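PDB 2NSC: trigger factor from Thermotoga maritima, which probably acts as a ribosome-associated chaperone that keeps newly made proteins in an open conformation and isomerises peptidyl-proline bonds. Local coordinates for residues 29-34 with 60-65; 65-70 with 92-97; 2-7 with 14-19. One frame throughout, in Å; residues are numbered along the deposited sequence.

Contact 1: residues 29-34 with 60-65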
loop_
_atom_site.group_PDB
_atom_site.type_symbol
_atom_site.label_atom_id
_atom_site.label_comp_id
_atom_site.label_asym_id
_atom_site.label_seq_id
_atom_site.Cartn_x
_atom_site.Cartn_y
_atom_site.Cartn_z
ATOM N N ASP A 29 -1.745 -9.329 0.946
ATOM C CA ASP A 29 -1.474 -10.736 1.269
ATOM C C ASP A 29 -0.150 -10.918 2.035
ATOM O O ASP A 29 -0.071 -11.742 2.943
ATOM C CB ASP A 29 -1.425 -11.589 -0.009
ATOM C CG ASP A 29 -2.799 -11.852 -0.621
ATOM O OD1 ASP A 29 -3.822 -11.681 0.088
ATOM O OD2 ASP A 29 -2.854 -12.262 -1.818
ATOM N N LYS A 30 0.900 -10.187 1.652
ATOM C CA LYS A 30 2.152 -10.268 2.390
ATOM C C LYS A 30 1.929 -9.734 3.798
ATOM O O LYS A 30 2.465 -10.280 4.763
ATOM C CB LYS A 30 3.259 -9.468 1.718
ATOM C CG LYS A 30 3.705 -9.995 0.351
ATOM C CD LYS A 30 4.735 -9.068 -0.280
ATOM C CE LYS A 30 4.993 -9.449 -1.733
ATOM N NZ LYS A 30 6.092 -8.616 -2.325
ATOM N N ALA A 31 1.135 -8.667 3.911
ATOM C CA ALA A 31 0.826 -8.062 5.206
ATOM C C ALA A 31 0.114 -9.045 6.133
ATOM O O ALA A 31 0.439 -9.138 7.314
ATOM C CB ALA A 31 -0.016 -6.790 5.016
ATOM N N VAL A 32 -0.853 -9.786 5.599
ATOM C CA VAL A 32 -1.551 -10.826 6.370
ATOM C C VAL A 32 -0.561 -11.898 6.845
ATOM O O VAL A 32 -0.542 -12.271 8.013
ATOM C CB VAL A 32 -2.717 -11.451 5.540
ATOM C CG1 VAL A 32 -3.316 -12.631 6.244
ATOM C CG2 VAL A 32 -3.788 -10.392 5.223
ATOM N N ARG A 33 0.263 -12.369 5.917
ATOM C CA ARG A 33 1.318 -13.349 6.172
ATOM C C ARG A 33 2.254 -12.882 7.291
ATOM O O ARG A 33 2.575 -13.632 8.202
ATOM C CB ARG A 33 2.112 -13.542 4.874
ATOM C CG ARG A 33 2.950 -14.804 4.763
ATOM C CD ARG A 33 3.389 -14.977 3.297
ATOM N NE ARG A 33 2.203 -15.197 2.491
ATOM C CZ ARG A 33 1.970 -14.694 1.286
ATOM N NH1 ARG A 33 2.850 -13.898 0.671
ATOM N NH2 ARG A 33 0.821 -15.002 0.699
ATOM N N TYR A 34 2.686 -11.628 7.204
ATOM C CA TYR A 34 3.637 -11.057 8.148
ATOM C C TYR A 34 3.027 -10.969 9.547
ATOM O O TYR A 34 3.663 -11.306 10.543
ATOM C CB TYR A 34 4.028 -9.659 7.654
ATOM C CG TYR A 34 4.918 -8.894 8.594
ATOM C CD1 TYR A 34 6.309 -9.048 8.548
ATOM C CD2 TYR A 34 4.385 -7.984 9.501
ATOM C CE1 TYR A 34 7.148 -8.334 9.412
ATOM C CE2 TYR A 34 5.219 -7.266 10.362
ATOM C CZ TYR A 34 6.595 -7.453 10.316
ATOM O OH TYR A 34 7.421 -6.752 11.171
ATOM N N GLU A 60 -7.043 1.612 9.982
ATOM C CA GLU A 60 -6.178 2.384 9.073
ATOM C C GLU A 60 -4.696 2.022 9.184
ATOM O O GLU A 60 -3.912 2.367 8.310
ATOM C CB GLU A 60 -6.395 3.897 9.239
ATOM C CG GLU A 60 -7.861 4.330 9.064
ATOM C CD GLU A 60 -8.033 5.817 8.773
ATOM O OE1 GLU A 60 -7.604 6.654 9.602
ATOM O OE2 GLU A 60 -8.621 6.150 7.716
ATOM N N GLU A 61 -4.329 1.318 10.253
ATOM C CA GLU A 61 -2.960 0.852 10.440
ATOM C C GLU A 61 -2.601 -0.294 9.493
ATOM O O GLU A 61 -1.424 -0.496 9.201
ATOM C CB GLU A 61 -2.726 0.416 11.889
ATOM C CG GLU A 61 -1.293 0.638 12.368
ATOM C CD GLU A 61 -0.943 -0.066 13.689
ATOM O OE1 GLU A 61 -1.840 -0.239 14.565
ATOM O OE2 GLU A 61 0.252 -0.454 13.842
ATOM N N PHE A 62 -3.604 -1.039 9.017
ATOM C CA PHE A 62 -3.352 -2.145 8.098
ATOM C C PHE A 62 -2.723 -1.638 6.808
ATOM O O PHE A 62 -1.849 -2.303 6.253
ATOM C CB PHE A 62 -4.613 -2.963 7.788
ATOM C CG PHE A 62 -4.343 -4.180 6.921
ATOM C CD1 PHE A 62 -3.981 -5.407 7.505
ATOM C CD2 PHE A 62 -4.428 -4.097 5.529
ATOM C CE1 PHE A 62 -3.704 -6.530 6.733
ATOM C CE2 PHE A 62 -4.152 -5.221 4.729
ATOM C CZ PHE A 62 -3.792 -6.447 5.330
ATOM N N GLN A 63 -3.169 -0.464 6.351
ATOM C CA GLN A 63 -2.632 0.201 5.161
ATOM C C GLN A 63 -1.137 0.466 5.257
ATOM O O GLN A 63 -0.438 0.434 4.251
ATOM C CB GLN A 63 -3.280 1.576 4.955
ATOM C CG GLN A 63 -4.739 1.624 4.641
ATOM C CD GLN A 63 -5.166 3.039 4.280
ATOM O OE1 GLN A 63 -4.334 3.967 4.196
ATOM N NE2 GLN A 63 -6.462 3.212 4.033
ATOM N N GLU A 64 -0.668 0.802 6.462
ATOM C CA GLU A 64 0.750 1.078 6.693
ATOM C C GLU A 64 1.593 -0.142 6.344
ATOM O O GLU A 64 2.637 -0.014 5.696
ATOM C CB GLU A 64 0.996 1.486 8.145
ATOM C CG GLU A 64 0.314 2.799 8.535
ATOM C CD GLU A 64 0.631 3.955 7.564
ATOM O OE1 GLU A 64 1.816 4.144 7.176
ATOM O OE2 GLU A 64 -0.324 4.681 7.197
ATOM N N TYR A 65 1.124 -1.317 6.769
ATOM C CA TYR A 65 1.784 -2.588 6.452
ATOM C C TYR A 65 1.700 -2.881 4.964
ATOM O O TYR A 65 2.674 -3.331 4.348
ATOM C CB TYR A 65 1.188 -3.737 7.284
ATOM C CG TYR A 65 1.683 -3.772 8.723
ATOM C CD1 TYR A 65 3.032 -4.064 9.011
ATOM C CD2 TYR A 65 0.818 -3.490 9.802
ATOM C CE1 TYR A 65 3.516 -4.102 10.341
ATOM C CE2 TYR A 65 1.310 -3.511 11.155
ATOM C CZ TYR A 65 2.655 -3.826 11.402
ATOM O OH TYR A 65 3.159 -3.868 12.692
#

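Contact 2: residues 65-70 with 92-97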
loop_
_atom_site.group_PDB
_atom_site.type_symbol
_atom_site.label_atom_id
_atom_site.label_comp_id
_atom_site.label_asym_id
_atom_site.label_seq_id
_atom_site.Cartn_x
_atom_site.Cartn_y
_atom_site.Cartn_z
ATOM N N TYR A 65 1.124 -1.317 6.769
ATOM C CA TYR A 65 1.784 -2.588 6.452
ATOM C C TYR A 65 1.700 -2.881 4.964
ATOM O O TYR A 65 2.674 -3.331 4.348
ATOM C CB TYR A 65 1.188 -3.737 7.284
ATOM C CG TYR A 65 1.683 -3.772 8.723
ATOM C CD1 TYR A 65 3.032 -4.064 9.011
ATOM C CD2 TYR A 65 0.818 -3.490 9.802
ATOM C CE1 TYR A 65 3.516 -4.102 10.341
ATOM C CE2 TYR A 65 1.310 -3.511 11.155
ATOM C CZ TYR A 65 2.655 -3.826 11.402
ATOM O OH TYR A 65 3.159 -3.868 12.692
ATOM N N THR A 66 0.536 -2.599 4.379
ATOM C CA THR A 66 0.372 -2.733 2.931
ATOM C C THR A 66 1.376 -1.866 2.177
ATOM O O THR A 66 2.026 -2.336 1.244
ATOM C CB THR A 66 -1.074 -2.463 2.466
ATOM O OG1 THR A 66 -1.961 -3.360 3.152
ATOM C CG2 THR A 66 -1.213 -2.716 0.971
ATOM N N LEU A 67 1.536 -0.618 2.600
ATOM C CA LEU A 67 2.473 0.268 1.948
ATOM C C LEU A 67 3.912 -0.185 2.159
ATOM O O LEU A 67 4.726 -0.054 1.246
ATOM C CB LEU A 67 2.272 1.702 2.430
ATOM C CG LEU A 67 1.087 2.423 1.812
ATOM C CD1 LEU A 67 0.652 3.570 2.730
ATOM C CD2 LEU A 67 1.418 2.912 0.395
ATOM N N ASP A 68 4.233 -0.721 3.343
ATOM C CA ASP A 68 5.587 -1.275 3.606
ATOM C C ASP A 68 5.964 -2.297 2.541
ATOM O O ASP A 68 7.050 -2.255 1.992
ATOM C CB ASP A 68 5.665 -1.983 4.963
ATOM C CG ASP A 68 5.759 -1.018 6.135
ATOM O OD1 ASP A 68 6.140 0.157 5.929
ATOM O OD2 ASP A 68 5.448 -1.438 7.272
ATOM N N PHE A 69 5.056 -3.233 2.274
ATOM C CA PHE A 69 5.331 -4.260 1.287
ATOM C C PHE A 69 5.322 -3.744 -0.156
ATOM O O PHE A 69 6.047 -4.267 -1.004
ATOM C CB PHE A 69 4.434 -5.483 1.498
ATOM C CG PHE A 69 4.857 -6.327 2.675
ATOM C CD1 PHE A 69 5.990 -7.140 2.586
ATOM C CD2 PHE A 69 4.157 -6.263 3.888
ATOM C CE1 PHE A 69 6.401 -7.904 3.687
ATOM C CE2 PHE A 69 4.553 -7.006 4.979
ATOM C CZ PHE A 69 5.677 -7.824 4.895
ATOM N N LEU A 70 4.528 -2.716 -0.442
ATOM C CA LEU A 70 4.599 -2.108 -1.762
ATOM C C LEU A 70 5.981 -1.486 -1.968
ATOM O O LEU A 70 6.561 -1.621 -3.038
ATOM C CB LEU A 70 3.497 -1.075 -1.985
ATOM C CG LEU A 70 2.072 -1.579 -2.237
ATOM C CD1 LEU A 70 1.174 -0.369 -2.261
ATOM C CD2 LEU A 70 1.949 -2.381 -3.554
ATOM N N ARG A 92 4.111 8.704 1.125
ATOM C CA ARG A 92 3.328 7.460 0.989
ATOM C C ARG A 92 1.858 7.785 1.039
ATOM O O ARG A 92 1.443 8.685 1.774
ATOM C CB ARG A 92 3.633 6.496 2.134
ATOM C CG ARG A 92 4.884 5.652 1.905
ATOM C CD ARG A 92 5.543 5.161 3.222
ATOM N NE ARG A 92 4.618 4.598 4.210
ATOM C CZ ARG A 92 4.674 3.346 4.653
ATOM N NH1 ARG A 92 5.606 2.524 4.187
ATOM N NH2 ARG A 92 3.801 2.917 5.562
ATOM N N GLU A 93 1.058 7.034 0.290
ATOM C CA GLU A 93 -0.376 7.260 0.258
ATOM C C GLU A 93 -1.101 6.004 -0.228
ATOM O O GLU A 93 -0.716 5.416 -1.228
ATOM C CB GLU A 93 -0.666 8.451 -0.671
ATOM C CG GLU A 93 -2.134 8.851 -0.809
ATOM C CD GLU A 93 -2.327 9.865 -1.947
ATOM O OE1 GLU A 93 -2.529 9.444 -3.120
ATOM O OE2 GLU A 93 -2.241 11.090 -1.671
ATOM N N LEU A 94 -2.129 5.583 0.496
ATOM C CA LEU A 94 -3.038 4.549 0.010
ATOM C C LEU A 94 -4.485 5.029 0.171
ATOM O O LEU A 94 -4.864 5.465 1.250
ATOM C CB LEU A 94 -2.820 3.230 0.748
ATOM C CG LEU A 94 -3.502 1.993 0.137
ATOM C CD1 LEU A 94 -2.716 0.755 0.436
ATOM C CD2 LEU A 94 -4.913 1.818 0.625
ATOM N N LYS A 95 -5.275 4.959 -0.904
ATOM C CA LYS A 95 -6.713 5.312 -0.858
ATOM C C LYS A 95 -7.542 4.068 -1.158
ATOM O O LYS A 95 -7.409 3.469 -2.238
ATOM C CB LYS A 95 -7.068 6.382 -1.899
ATOM C CG LYS A 95 -6.218 7.655 -1.876
ATOM C CD LYS A 95 -6.368 8.367 -0.561
ATOM C CE LYS A 95 -5.562 9.649 -0.519
ATOM N NZ LYS A 95 -5.618 10.205 0.862
ATOM N N ASP A 96 -8.394 3.677 -0.214
ATOM C CA ASP A 96 -9.262 2.521 -0.423
ATOM C C ASP A 96 -10.256 2.790 -1.547
ATOM O O ASP A 96 -10.480 3.942 -1.943
ATOM C CB ASP A 96 -10.017 2.154 0.855
ATOM C CG ASP A 96 -9.124 1.501 1.901
ATOM O OD1 ASP A 96 -8.288 0.616 1.547
ATOM O OD2 ASP A 96 -9.272 1.864 3.094
ATOM N N VAL A 97 -10.847 1.713 -2.052
ATOM C CA VAL A 97 -11.838 1.812 -3.087
ATOM C C VAL A 97 -12.914 2.778 -2.600
ATOM O O VAL A 97 -13.236 2.833 -1.412
ATOM C CB VAL A 97 -12.451 0.434 -3.443
ATOM C CG1 VAL A 97 -13.177 -0.200 -2.217
ATOM C CG2 VAL A 97 -13.395 0.563 -4.664
#

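Contact 3: residues 2-7 with 14-19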
loop_
_atom_site.group_PDB
_atom_site.type_symbol
_atom_site.label_atom_id
_atom_site.label_comp_id
_atom_site.label_asym_id
_atom_site.label_seq_id
_atom_site.Cartn_x
_atom_site.Cartn_y
_atom_site.Cartn_z
ATOM N N GLU A 2 3.360 1.888 -12.331
ATOM C CA GLU A 2 3.737 2.982 -13.223
ATOM C C GLU A 2 4.623 3.983 -12.492
ATOM O O GLU A 2 4.209 4.556 -11.488
ATOM C CB GLU A 2 2.476 3.662 -13.794
ATOM C CG GLU A 2 1.548 2.678 -14.540
ATOM C CD GLU A 2 0.479 3.348 -15.403
ATOM O OE1 GLU A 2 -0.331 4.144 -14.859
ATOM O OE2 GLU A 2 0.433 3.051 -16.627
ATOM N N VAL A 3 5.838 4.195 -12.980
ATOM C CA VAL A 3 6.729 5.179 -12.358
ATOM C C VAL A 3 6.857 6.460 -13.190
ATOM O O VAL A 3 7.010 6.419 -14.406
ATOM C CB VAL A 3 8.125 4.589 -12.056
ATOM C CG1 VAL A 3 8.811 4.173 -13.332
ATOM C CG2 VAL A 3 8.989 5.601 -11.315
ATOM N N LYS A 4 6.790 7.602 -12.528
ATOM C CA LYS A 4 6.859 8.869 -13.223
ATOM C C LYS A 4 7.978 9.690 -12.593
ATOM O O LYS A 4 8.065 9.786 -11.371
ATOM C CB LYS A 4 5.492 9.581 -13.147
ATOM C CG LYS A 4 5.484 11.013 -13.649
ATOM C CD LYS A 4 4.170 11.719 -13.346
ATOM C CE LYS A 4 4.227 13.188 -13.766
ATOM N NZ LYS A 4 3.009 13.945 -13.292
ATOM N N GLU A 5 8.844 10.264 -13.420
ATOM C CA GLU A 5 9.899 11.141 -12.901
ATOM C C GLU A 5 9.305 12.520 -12.608
ATOM O O GLU A 5 8.878 13.214 -13.517
ATOM C CB GLU A 5 11.081 11.236 -13.870
ATOM C CG GLU A 5 12.228 12.081 -13.349
ATOM C CD GLU A 5 13.410 12.165 -14.316
ATOM O OE1 GLU A 5 14.027 11.136 -14.611
ATOM O OE2 GLU A 5 13.745 13.274 -14.767
ATOM N N LEU A 6 9.268 12.908 -11.337
ATOM C CA LEU A 6 8.733 14.223 -10.965
ATOM C C LEU A 6 9.738 15.342 -11.210
ATOM O O LEU A 6 9.359 16.448 -11.595
ATOM C CB LEU A 6 8.261 14.238 -9.508
ATOM C CG LEU A 6 7.108 13.316 -9.115
ATOM C CD1 LEU A 6 6.777 13.484 -7.624
ATOM C CD2 LEU A 6 5.866 13.588 -9.979
ATOM N N GLU A 7 11.017 15.061 -10.973
ATOM C CA GLU A 7 12.065 16.033 -11.247
ATOM C C GLU A 7 13.452 15.427 -11.230
ATOM O O GLU A 7 13.708 14.404 -10.570
ATOM C CB GLU A 7 11.997 17.250 -10.307
ATOM C CG GLU A 7 12.499 17.029 -8.901
ATOM C CD GLU A 7 12.378 18.274 -8.029
ATOM O OE1 GLU A 7 12.872 19.342 -8.435
ATOM O OE2 GLU A 7 11.794 18.189 -6.930
ATOM N N VAL A 14 13.681 12.472 -8.391
ATOM C CA VAL A 14 12.432 12.192 -7.651
ATOM C C VAL A 14 11.489 11.355 -8.527
ATOM O O VAL A 14 11.159 11.720 -9.668
ATOM C CB VAL A 14 11.740 13.501 -7.197
ATOM C CG1 VAL A 14 10.490 13.223 -6.384
ATOM C CG2 VAL A 14 12.711 14.360 -6.395
ATOM N N LEU A 15 11.089 10.208 -8.003
ATOM C CA LEU A 15 10.287 9.283 -8.774
ATOM C C LEU A 15 9.040 8.996 -7.983
ATOM O O LEU A 15 9.118 8.787 -6.771
ATOM C CB LEU A 15 11.044 7.974 -9.001
ATOM C CG LEU A 15 12.407 8.023 -9.717
ATOM C CD1 LEU A 15 13.035 6.635 -9.673
ATOM C CD2 LEU A 15 12.247 8.473 -11.154
ATOM N N GLU A 16 7.905 8.985 -8.673
ATOM C CA GLU A 16 6.632 8.662 -8.075
ATOM C C GLU A 16 6.119 7.338 -8.621
ATOM O O GLU A 16 5.824 7.224 -9.828
ATOM C CB GLU A 16 5.627 9.755 -8.393
ATOM C CG GLU A 16 4.251 9.480 -7.830
ATOM C CD GLU A 16 3.323 10.632 -8.080
ATOM O OE1 GLU A 16 2.895 10.789 -9.248
ATOM O OE2 GLU A 16 3.026 11.385 -7.113
ATOM N N TYR A 17 6.010 6.349 -7.733
ATOM C CA TYR A 17 5.526 5.011 -8.080
ATOM C C TYR A 17 4.041 4.939 -7.772
ATOM O O TYR A 17 3.634 5.227 -6.663
ATOM C CB TYR A 17 6.279 3.942 -7.273
ATOM C CG TYR A 17 7.692 3.705 -7.742
ATOM C CD1 TYR A 17 7.993 2.597 -8.546
ATOM C CD2 TYR A 17 8.724 4.598 -7.427
ATOM C CE1 TYR A 17 9.303 2.356 -9.007
ATOM C CE2 TYR A 17 10.049 4.387 -7.887
ATOM C CZ TYR A 17 10.325 3.258 -8.676
ATOM O OH TYR A 17 11.588 3.004 -9.127
ATOM N N VAL A 18 3.240 4.570 -8.766
ATOM C CA VAL A 18 1.799 4.358 -8.603
ATOM C C VAL A 18 1.522 2.867 -8.813
ATOM O O VAL A 18 1.872 2.299 -9.854
ATOM C CB VAL A 18 0.996 5.200 -9.623
ATOM C CG1 VAL A 18 -0.512 4.909 -9.531
ATOM C CG2 VAL A 18 1.263 6.694 -9.408
ATOM N N PHE A 19 0.893 2.248 -7.821
ATOM C CA PHE A 19 0.707 0.811 -7.804
ATOM C C PHE A 19 -0.713 0.449 -8.216
ATOM O O PHE A 19 -1.669 1.123 -7.830
ATOM C CB PHE A 19 1.038 0.232 -6.423
ATOM C CG PHE A 19 2.442 0.522 -5.973
ATOM C CD1 PHE A 19 3.491 -0.297 -6.366
ATOM C CD2 PHE A 19 2.728 1.645 -5.192
ATOM C CE1 PHE A 19 4.810 -0.018 -5.960
ATOM C CE2 PHE A 19 4.027 1.917 -4.781
ATOM C CZ PHE A 19 5.082 1.088 -5.178
#

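Contact 1: residues 29-34 with 60-65
Y65 meets A31 with its CB and Y34 with one side of its ring. Its CB rests 4.0 Å from A31 CB, at the point where the two backbones come nearest, with the CA atoms of A31 and Y65 5.7 Å apart. The first torsion, chi1 -78°, places CG anti to the carbonyl carbon and beside the backbone N. Further out, CD1 of Y65 lies 4.1 Å from Y34 CE2 and about as far from Y34 CD2, and CE1 of Y65 comes down to 3.6 Å from Y34 CE2. The two tyrosine side chains run across each other at about a right angle, and their rings pair obliquely, with planes inclined at 40° and centroids 5.7 Å apart. No hydrogen bond crosses between 29-34 and 60-65. The arrangement is helix-helix packing between helix 21-36 and helix 62-71 in the N-terminal domain of trigger factor, the part that binds the ribosome in this family. A31 offers only a methyl at this closest point, and a second aromatic, F62, packs against the same methyl. F62 has CG anti to the backbone N (chi1 -176°), and its ring reaches over to helix 21-36. There CZ lies 3.8 Å from A31 CB and 3.9 Å from V32 CG2. The valine methyl sits at the edge of this ring, close to its plane. A31 CB thus touches both F62 and Y65, which lie three residues, nearly one helical turn, apart. The F62 side chain also packs on E28 and L35 of helix 21-36 and on K55 of helix 51-58, while V32 touches K51 and L54, bringing a third helix into the cluster.

Contact 2: residues 65-70 with 92-97
T66 turns its methyl to L94: CG2 lies 3.8 Å from L94 CD1, the two side chains crossing at about a right angle. Its hydroxyl serves its own helix, OG1 being hydrogen-bonded to F62 O one turn back. L67 follows, and its two methyls and its CB meet three successive residues. CD1 packs 4.0 Å from L94 CB, CD2 lies 3.7 Å from E93 O, and CB sits over the centre of one face of the R92 guanidinium, 3.7 Å from R92 CZ. Here an extended segment, 92-97, lies against helix 62-71 of the ribosome-binding domain without belonging to a sheet. D68 comes next, and OD1 takes a salt-bridge hydrogen bond from R92 NH1 at 3.0 Å, with an N-H...O angle of 152°. The donor uses the anti side of the carboxylate and stands 29° out of its plane. A bend at chi3 (46°) sets NE off the line of the R92 chain, and the guanidinium beyond it also forms a salt bridge through NH2 to OE1 of E64. An alanine in place of R92 would probably leave the carboxylates of D68 and E64 without their shared cation and uncover L67 CB.

Contact 3: residues 2-7 with 14-19
L6 and E7 both stand opposite V14, a classic beta bulge that shifts the register of the two antiparallel strands by one. V14 is gripped at both its backbone N and O: L6 N donates to V14 O at 2.8 Å, and V14 N donates to E7 O at 2.9 Å in a nearly straight bond (N-H...O 176°). The V14 side chain is divided likewise, CG1 lying 3.9 Å from L6 CD1 and CG2 3.7 Å from E7 CG. L6 also reaches E16, two residues beyond V14 on the same face, its CG 3.9 Å from E16 CB. Away from the bulge the pairing is regular. E2 with V18 and K4 with E16 are hydrogen-bonded pairs, each joined by two N-H...O bonds, and V3 with Y17 and E5 with L15 are non-hydrogen-bonded pairs. On the face of V3, L15 and Y17, V3 CG2, anti to its backbone N, makes a CH-pi contact over the centre of the Y17 ring, 3.8 Å from Y17 CZ. The hairpin of strands 2-9 and 12-18 leans with this face on the region after helix 62-71: L15 packs on L78 and R81, Y17 on L78, and Y17 OH is hydrogen-bonded to T77 OG1 of helix 74-77.

Contacts 1 and 2 both use helix 62-71, packed by helix 21-36 in one and by the extended 92-97 in the other; their centres are 9 Å apart. Contact 1 is partly buried and purely apolar. Contact 2, though close to the centre of the chain, is a surface contact where leucine packing gives way to a salt bridge. R92 ties the two together, since its second acid, E64, belongs to the 60-65 segment. Contact 3 is a surface hairpin held mainly by backbone hydrogen bonds. It touches contact 2 where F19 packs on L70, but its nearest atoms stay about 9 Å from contact 1.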